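Local coordinates for Rubredoxin\:oxygen oxidoreductase (Desulfovibrio gigas, PDB 1E5D), which reduces dioxygen to two molecules of water in a four-electron reaction, using a diiron centre and FMN, at residues Tyr38-Thr50 / Thr129-Glu141. Sequence-based numbering, arbitrary orientation. Where two conformers were deposited one is given.
Sequences YLVEDEKTTLFDT and TLSLGKRTVTFYE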
ATOM      1  N   TYR A  38      16.460  21.364 -23.820  1.00 20.06           N
ATOM      2  CA  TYR A  38      16.411  22.541 -24.688  1.00 15.16           C
ATOM      3  C   TYR A  38      17.782  22.826 -25.283  1.00 19.54           C
ATOM      4  O   TYR A  38      18.773  23.018 -24.580  1.00 17.48           O
ATOM      5  CB  TYR A  38      15.854  23.744 -23.914  1.00 11.95           C
ATOM      6  CG  TYR A  38      14.456  23.427 -23.411  1.00 18.53           C
ATOM      7  CD1 TYR A  38      14.299  22.807 -22.177  1.00 16.87           C
ATOM      8  CD2 TYR A  38      13.321  23.719 -24.150  1.00 18.22           C
ATOM      9  CE1 TYR A  38      13.042  22.500 -21.698  1.00 15.04           C
ATOM     10  CE2 TYR A  38      12.054  23.414 -23.672  1.00 15.14           C
ATOM     11  CZ  TYR A  38      11.926  22.804 -22.446  1.00 13.42           C
ATOM     12  OH  TYR A  38      10.691  22.486 -21.934  1.00 17.60           O
ATOM     13  N   LEU A  39      17.784  22.831 -26.607  1.00 21.46           N
ATOM     14  CA  LEU A  39      18.929  23.158 -27.434  1.00 22.77           C
ATOM     15  C   LEU A  39      18.945  24.649 -27.764  1.00 25.54           C
ATOM     16  O   LEU A  39      18.006  25.156 -28.383  1.00 22.08           O
ATOM     17  CB  LEU A  39      18.875  22.339 -28.724  1.00 16.15           C
ATOM     18  CG  LEU A  39      20.074  22.502 -29.654  1.00 20.99           C
ATOM     19  CD1 LEU A  39      21.331  21.986 -28.968  1.00 16.69           C
ATOM     20  CD2 LEU A  39      19.833  21.797 -30.980  1.00 25.90           C
ATOM     21  N   VAL A  40      19.993  25.345 -27.347  1.00 24.21           N
ATOM     22  CA  VAL A  40      20.134  26.765 -27.651  1.00 25.90           C
ATOM     23  C   VAL A  40      21.310  27.021 -28.592  1.00 27.10           C
ATOM     24  O   VAL A  40      22.475  26.804 -28.248  1.00 30.38           O
ATOM     25  CB  VAL A  40      20.315  27.604 -26.373  1.00 25.53           C
ATOM     26  CG1 VAL A  40      20.462  29.074 -26.737  1.00 40.33           C
ATOM     27  CG2 VAL A  40      19.153  27.383 -25.423  1.00 21.06           C
ATOM     28  N   GLU A  41      20.981  27.485 -29.797  1.00 24.07           N
ATOM     29  CA  GLU A  41      21.992  27.807 -30.792  1.00 23.46           C
ATOM     30  C   GLU A  41      22.621  29.178 -30.556  1.00 21.95           C
ATOM     31  O   GLU A  41      21.926  30.179 -30.725  1.00 32.97           O
ATOM     32  CB  GLU A  41      21.376  27.776 -32.190  1.00 19.51           C
ATOM     33  CG  GLU A  41      21.241  26.353 -32.725  1.00 27.99           C
ATOM     34  CD  GLU A  41      20.665  26.331 -34.126  1.00 39.56           C
ATOM     35  OE1 GLU A  41      19.581  26.918 -34.339  1.00 49.49           O
ATOM     36  OE2 GLU A  41      21.306  25.724 -35.009  1.00 62.75           O
ATOM     37  N   ASP A  42      23.886  29.179 -30.177  1.00 26.99           N
ATOM     38  CA  ASP A  42      24.751  30.338 -30.039  1.00 36.37           C
ATOM     39  C   ASP A  42      26.152  29.995 -30.568  1.00 44.50           C
ATOM     40  O   ASP A  42      26.360  28.933 -31.166  1.00 50.94           O
ATOM     41  CB  ASP A  42      24.839  30.831 -28.602  1.00 39.90           C
ATOM     42  CG  ASP A  42      25.080  32.320 -28.477  1.00 46.16           C
ATOM     43  OD1 ASP A  42      25.513  32.953 -29.462  1.00 58.93           O
ATOM     44  OD2 ASP A  42      24.845  32.881 -27.387  1.00 44.83           O
ATOM     45  N   GLU A  43      27.108  30.894 -30.351  1.00 46.70           N
ATOM     46  CA  GLU A  43      28.481  30.596 -30.777  1.00 50.31           C
ATOM     47  C   GLU A  43      28.929  29.367 -29.984  1.00 44.13           C
ATOM     48  O   GLU A  43      29.381  28.368 -30.529  1.00 48.24           O
ATOM     49  CB  GLU A  43      29.411  31.781 -30.588  1.00 71.21           C
ATOM     50  CG  GLU A  43      28.773  33.154 -30.595  1.00 92.62           C
ATOM     51  CD  GLU A  43      27.849  33.433 -31.761  1.00111.59           C
ATOM     52  OE1 GLU A  43      28.085  32.896 -32.865  1.00137.11           O
ATOM     53  OE2 GLU A  43      26.869  34.192 -31.582  1.00129.35           O
ATOM     54  N   LYS A  44      28.752  29.494 -28.676  1.00 34.87           N
ATOM     55  CA  LYS A  44      28.780  28.372 -27.753  1.00 34.74           C
ATOM     56  C   LYS A  44      27.401  27.712 -27.774  1.00 32.35           C
ATOM     57  O   LYS A  44      26.444  28.232 -27.196  1.00 33.29           O
ATOM     58  CB  LYS A  44      29.165  28.856 -26.363  1.00 41.56           C
ATOM     59  CG  LYS A  44      30.635  28.809 -26.014  1.00 50.76           C
ATOM     60  CD  LYS A  44      31.557  28.698 -27.208  1.00 57.84           C
ATOM     61  CE  LYS A  44      32.828  27.931 -26.896  1.00 58.00           C
ATOM     62  NZ  LYS A  44      33.263  28.111 -25.485  1.00 60.24           N
ATOM     63  N   THR A  45      27.271  26.582 -28.469  1.00 27.22           N
ATOM     64  CA  THR A  45      25.947  25.969 -28.565  1.00 31.50           C
ATOM     65  C   THR A  45      25.670  25.080 -27.357  1.00 30.77           C
ATOM     66  O   THR A  45      26.471  24.220 -26.991  1.00 26.74           O
ATOM     67  CB  THR A  45      25.773  25.155 -29.858  1.00 32.57           C
ATOM     68  OG1 THR A  45      25.673  26.051 -30.969  1.00 41.46           O
ATOM     69  CG2 THR A  45      24.469  24.372 -29.795  1.00 38.25           C
ATOM     70  N   THR A  46      24.511  25.306 -26.731  1.00 23.21           N
ATOM     71  CA  THR A  46      24.254  24.690 -25.439  1.00 24.18           C
ATOM     72  C   THR A  46      22.984  23.852 -25.371  1.00 24.80           C
ATOM     73  O   THR A  46      21.927  24.185 -25.897  1.00 28.60           O
ATOM     74  CB  THR A  46      24.162  25.772 -24.338  1.00 23.62           C
ATOM     75  OG1 THR A  46      25.383  26.510 -24.314  1.00 28.68           O
ATOM     76  CG2 THR A  46      24.003  25.112 -22.983  1.00 23.61           C
ATOM     77  N   LEU A  47      23.138  22.733 -24.678  1.00 21.67           N
ATOM     78  CA  LEU A  47      22.078  21.794 -24.358  1.00 17.14           C
ATOM     79  C   LEU A  47      21.710  21.907 -22.886  1.00 20.57           C
ATOM     80  O   LEU A  47      22.558  21.723 -22.002  1.00 20.92           O
ATOM     81  CB  LEU A  47      22.552  20.388 -24.688  1.00 19.81           C
ATOM     82  CG  LEU A  47      21.518  19.342 -25.082  1.00 25.53           C
ATOM     83  CD1 LEU A  47      21.630  18.166 -24.134  1.00  8.50           C
ATOM     84  CD2 LEU A  47      20.115  19.915 -25.080  1.00 17.51           C
ATOM     85  N   PHE A  48      20.450  22.221 -22.571  1.00 14.28           N
ATOM     86  CA  PHE A  48      19.997  22.261 -21.187  0.77 13.74           C
ATOM     87  C   PHE A  48      19.203  20.984 -20.900  0.77 12.84           C
ATOM     88  O   PHE A  48      18.419  20.620 -21.777  0.77  7.68           O
ATOM     89  CB  PHE A  48      19.124  23.472 -20.888  0.77 14.70           C
ATOM     90  CG  PHE A  48      19.810  24.811 -21.083  1.00 15.24           C
ATOM     91  CD1 PHE A  48      20.045  25.302 -22.359  1.00 14.99           C
ATOM     92  CD2 PHE A  48      20.209  25.557 -19.987  1.00 13.63           C
ATOM     93  CE1 PHE A  48      20.676  26.523 -22.523  1.00 17.86           C
ATOM     94  CE2 PHE A  48      20.840  26.778 -20.152  1.00 17.13           C
ATOM     95  CZ  PHE A  48      21.080  27.267 -21.428  1.00 13.57           C
ATOM     96  N   ASP A  49      19.429  20.389 -19.741  0.77 13.83           N
ATOM     97  CA  ASP A  49      18.801  19.143 -19.323  0.77  9.41           C
ATOM     98  C   ASP A  49      19.294  17.993 -20.211  0.77 14.81           C
ATOM     99  O   ASP A  49      20.135  18.200 -21.083  0.77 20.42           O
ATOM    100  CB  ASP A  49      17.281  19.214 -19.394  0.77 15.54           C
ATOM    101  CG  ASP A  49      16.675  20.475 -18.813  0.77 23.36           C
ATOM    102  OD1 ASP A  49      17.339  21.070 -17.933  0.77 23.81           O
ATOM    103  OD2 ASP A  49      15.550  20.868 -19.210  0.77 10.58           O
ATOM    104  N   THR A  50      18.742  16.821 -19.994  1.00 16.74           N
ATOM    105  CA  THR A  50      19.053  15.560 -20.729  1.00 13.41           C
ATOM    106  C   THR A  50      17.774  14.758 -20.766  1.00 18.58           C
ATOM    107  O   THR A  50      16.712  15.392 -20.566  1.00 26.56           O
ATOM    108  CB  THR A  50      20.295  14.979 -20.058  1.00 16.85           C
ATOM    109  OG1 THR A  50      21.342  15.036 -21.055  1.00 39.64           O
ATOM    110  CG2 THR A  50      20.259  13.541 -19.600  1.00  4.96           C
ATOM    111  N   THR A 129      26.342  34.534 -14.263  1.00 26.16           N
ATOM    112  CA  THR A 129      25.998  34.563 -15.673  1.00 30.20           C
ATOM    113  C   THR A 129      27.090  33.872 -16.492  1.00 29.90           C
ATOM    114  O   THR A 129      28.198  33.642 -16.020  1.00 44.06           O
ATOM    115  CB  THR A 129      25.833  35.976 -16.253  1.00 34.26           C
ATOM    116  OG1 THR A 129      27.016  36.720 -15.940  1.00 48.60           O
ATOM    117  CG2 THR A 129      24.640  36.674 -15.626  1.00 21.42           C
ATOM    118  N   LEU A 130      26.702  33.562 -17.721  1.00 29.48           N
ATOM    119  CA  LEU A 130      27.561  32.845 -18.650  1.00 33.04           C
ATOM    120  C   LEU A 130      27.271  33.317 -20.067  1.00 35.80           C
ATOM    121  O   LEU A 130      26.132  33.257 -20.534  1.00 43.89           O
ATOM    122  CB  LEU A 130      27.334  31.341 -18.530  1.00 36.45           C
ATOM    123  CG  LEU A 130      28.065  30.452 -19.534  1.00 40.08           C
ATOM    124  CD1 LEU A 130      29.540  30.369 -19.179  1.00 30.99           C
ATOM    125  CD2 LEU A 130      27.454  29.057 -19.587  1.00 47.27           C
ATOM    126  N   SER A 131      28.314  33.790 -20.725  1.00 37.73           N
ATOM    127  CA  SER A 131      28.240  34.178 -22.126  1.00 38.59           C
ATOM    128  C   SER A 131      28.189  32.935 -23.003  1.00 30.27           C
ATOM    129  O   SER A 131      29.032  32.048 -22.850  1.00 34.09           O
ATOM    130  CB  SER A 131      29.439  35.045 -22.514  1.00 43.49           C
ATOM    131  OG  SER A 131      29.355  35.498 -23.855  1.00 58.48           O
ATOM    132  N   LEU A 132      27.217  32.855 -23.904  1.00 28.70           N
ATOM    133  CA  LEU A 132      27.148  31.684 -24.784  1.00 37.92           C
ATOM    134  C   LEU A 132      27.529  32.108 -26.205  1.00 38.51           C
ATOM    135  O   LEU A 132      27.570  31.302 -27.127  1.00 36.33           O
ATOM    136  CB  LEU A 132      25.770  31.042 -24.741  1.00 37.48           C
ATOM    137  CG  LEU A 132      25.393  30.198 -23.527  1.00 31.58           C
ATOM    138  CD1 LEU A 132      25.738  30.872 -22.214  1.00 44.46           C
ATOM    139  CD2 LEU A 132      23.896  29.898 -23.549  1.00 27.68           C
ATOM    140  N   GLY A 133      27.806  33.396 -26.308  1.00 36.25           N
ATOM    141  CA  GLY A 133      28.117  34.129 -27.514  1.00 32.97           C
ATOM    142  C   GLY A 133      27.246  35.372 -27.598  1.00 33.60           C
ATOM    143  O   GLY A 133      27.396  36.315 -26.819  1.00 30.59           O
ATOM    144  N   LYS A 134      26.300  35.378 -28.537  1.00 33.31           N
ATOM    145  CA  LYS A 134      25.366  36.504 -28.598  1.00 29.98           C
ATOM    146  C   LYS A 134      24.458  36.505 -27.377  1.00 35.53           C
ATOM    147  O   LYS A 134      24.110  37.555 -26.827  1.00 47.97           O
ATOM    148  CB  LYS A 134      24.563  36.460 -29.900  1.00 29.40           C
ATOM    149  CG  LYS A 134      23.067  36.321 -29.691  1.00 36.76           C
ATOM    150  CD  LYS A 134      22.319  36.050 -30.983  1.00 48.13           C
ATOM    151  CE  LYS A 134      21.200  37.052 -31.207  1.00 57.97           C
ATOM    152  NZ  LYS A 134      20.016  36.800 -30.338  1.00 74.09           N
ATOM    153  N   ARG A 135      24.035  35.331 -26.894  1.00 35.79           N
ATOM    154  CA  ARG A 135      23.150  35.360 -25.725  1.00 30.09           C
ATOM    155  C   ARG A 135      23.947  35.224 -24.443  1.00 33.20           C
ATOM    156  O   ARG A 135      25.083  34.756 -24.458  1.00 32.83           O
ATOM    157  CB  ARG A 135      22.095  34.253 -25.817  1.00 25.81           C
ATOM    158  CG  ARG A 135      21.047  34.549 -26.876  1.00 30.54           C
ATOM    159  CD  ARG A 135      20.158  33.373 -27.211  1.00 29.88           C
ATOM    160  NE  ARG A 135      20.411  32.826 -28.546  1.00 33.36           N
ATOM    161  CZ  ARG A 135      19.537  32.941 -29.542  1.00 41.41           C
ATOM    162  NH1 ARG A 135      18.395  33.581 -29.318  1.00 65.01           N
ATOM    163  NH2 ARG A 135      19.777  32.440 -30.744  1.00 39.07           N
ATOM    164  N   THR A 136      23.352  35.620 -23.321  1.00 37.49           N
ATOM    165  CA  THR A 136      23.995  35.328 -22.032  1.00 41.70           C
ATOM    166  C   THR A 136      22.958  34.790 -21.051  1.00 40.37           C
ATOM    167  O   THR A 136      21.895  35.367 -20.821  1.00 38.17           O
ATOM    168  CB  THR A 136      24.761  36.547 -21.491  1.00 45.15           C
ATOM    169  OG1 THR A 136      24.323  36.885 -20.173  1.00 43.82           O
ATOM    170  CG2 THR A 136      24.510  37.772 -22.366  1.00 67.79           C
ATOM    171  N   VAL A 137      23.246  33.628 -20.464  1.00 33.76           N
ATOM    172  CA  VAL A 137      22.275  32.987 -19.579  1.00 26.04           C
ATOM    173  C   VAL A 137      22.622  33.232 -18.122  1.00 27.42           C
ATOM    174  O   VAL A 137      23.793  33.370 -17.763  1.00 30.76           O
ATOM    175  CB  VAL A 137      22.186  31.476 -19.867  1.00 18.72           C
ATOM    176  CG1 VAL A 137      23.551  30.821 -19.743  1.00 15.35           C
ATOM    177  CG2 VAL A 137      21.180  30.820 -18.934  1.00 25.22           C
ATOM    178  N   THR A 138      21.602  33.290 -17.266  1.00 27.39           N
ATOM    179  CA  THR A 138      21.848  33.514 -15.840  1.00 27.60           C
ATOM    180  C   THR A 138      21.315  32.372 -14.986  1.00 28.16           C
ATOM    181  O   THR A 138      20.202  31.883 -15.190  1.00 30.89           O
ATOM    182  CB  THR A 138      21.217  34.845 -15.402  1.00 33.14           C
ATOM    183  OG1 THR A 138      21.856  35.901 -16.134  1.00 39.34           O
ATOM    184  CG2 THR A 138      21.463  35.094 -13.924  1.00 29.55           C
ATOM    185  N   PHE A 139      22.113  31.924 -14.016  1.00 24.33           N
ATOM    186  CA  PHE A 139      21.756  30.758 -13.223  1.00 20.93           C
ATOM    187  C   PHE A 139      21.223  31.111 -11.843  1.00 24.90           C
ATOM    188  O   PHE A 139      21.859  31.854 -11.097  1.00 34.06           O
ATOM    189  CB  PHE A 139      22.972  29.834 -13.037  1.00 19.03           C
ATOM    190  CG  PHE A 139      23.520  29.312 -14.354  1.00 23.82           C
ATOM    191  CD1 PHE A 139      22.703  28.613 -15.221  1.00 24.50           C
ATOM    192  CD2 PHE A 139      24.838  29.530 -14.706  1.00 21.63           C
ATOM    193  CE1 PHE A 139      23.193  28.131 -16.422  1.00 22.96           C
ATOM    194  CE2 PHE A 139      25.330  29.054 -15.906  1.00 24.74           C
ATOM    195  CZ  PHE A 139      24.507  28.360 -16.768  1.00 23.41           C
ATOM    196  N   TYR A 140      20.059  30.545 -11.512  1.00 24.59           N
ATOM    197  CA  TYR A 140      19.526  30.740 -10.165  1.00 25.72           C
ATOM    198  C   TYR A 140      19.395  29.401  -9.448  1.00 27.80           C
ATOM    199  O   TYR A 140      19.055  28.379 -10.045  1.00 31.28           O
ATOM    200  CB  TYR A 140      18.186  31.483 -10.201  1.00 25.42           C
ATOM    201  CG  TYR A 140      18.343  32.908 -10.680  1.00 30.29           C
ATOM    202  CD1 TYR A 140      19.027  33.842  -9.908  1.00 29.56           C
ATOM    203  CD2 TYR A 140      17.818  33.316 -11.898  1.00 36.02           C
ATOM    204  CE1 TYR A 140      19.178  35.148 -10.337  1.00 27.78           C
ATOM    205  CE2 TYR A 140      17.966  34.619 -12.334  1.00 37.72           C
ATOM    206  CZ  TYR A 140      18.646  35.526 -11.550  1.00 35.86           C
ATOM    207  OH  TYR A 140      18.790  36.822 -11.992  1.00 58.12           O
ATOM    208  N   GLU A 141      19.683  29.429  -8.148  1.00 24.03           N
ATOM    209  CA  GLU A 141      19.567  28.212  -7.353  1.00 25.02           C
ATOM    210  C   GLU A 141      18.171  28.116  -6.744  1.00 27.44           C
ATOM    211  O   GLU A 141      17.577  29.101  -6.307  1.00 41.09           O
ATOM    212  CB  GLU A 141      20.627  28.171  -6.260  1.00 29.32           C
ATOM    213  CG  GLU A 141      22.057  28.104  -6.776  1.00 35.50           C
ATOM    214  CD  GLU A 141      23.062  27.889  -5.662  1.00 38.20           C
ATOM    215  OE1 GLU A 141      22.780  28.254  -4.502  1.00 40.02           O
ATOM    216  OE2 GLU A 141      24.145  27.344  -5.956  1.00 60.92           O
TER
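The carboxylate of Asp42 is gripped at both oxygens by the backbone of the turn that closes the 129-131/136-141 hairpin. Lys134 N gives its hydrogen to OD1 of Asp42 at 2.7 Å, on the syn lone pair, while Arg135 N reaches OD2 of Asp42 at 2.6 Å, also from the syn side but 24° out of the carboxylate plane. With CG anti to the backbone N (chi1 -150°), the acid reaches across to the two consecutive N-H groups, which together restrain its rotation. A weak bond from Glu43 N to OD1 of Asp42 adds a third donor. The same loop also donates across the contact: Lys44 N bonds to Leu132 O at 2.7 Å. Gly133 lies between these grips, and the poorly ordered side chain of Glu43 lies over it, its exact place unsure.

On the flank, Arg135 lays its guanidinium edge toward the main chain of 38-50, NH2 meeting Glu41 O at 3.1 Å with the donor nearly in line with the C=O (168°). NH1 of the same group is in a salt bridge with Glu158.

Further in, van der Waals packing takes over. Leu132 crosses Thr46 at about a right angle, its CG 3.8 Å from OG1 of Thr46. In one of the two modelled conformers of Phe48, CD2 of Leu132 comes to the edge of the ring and Val137 CG2 stands 4.2 Å from CE2 of Phe48.

The two hairpins thus join at their turns, at one end of the two facing sheets of the metallo-beta-lactamase-like domain. Strand 46-48 lies parallel beside strand 74-77, where Thr46 and Phe48 touch Val76; in the second sheet, Phe155 of strand 151-155, next to 136-141, packs against Leu132 and Val137.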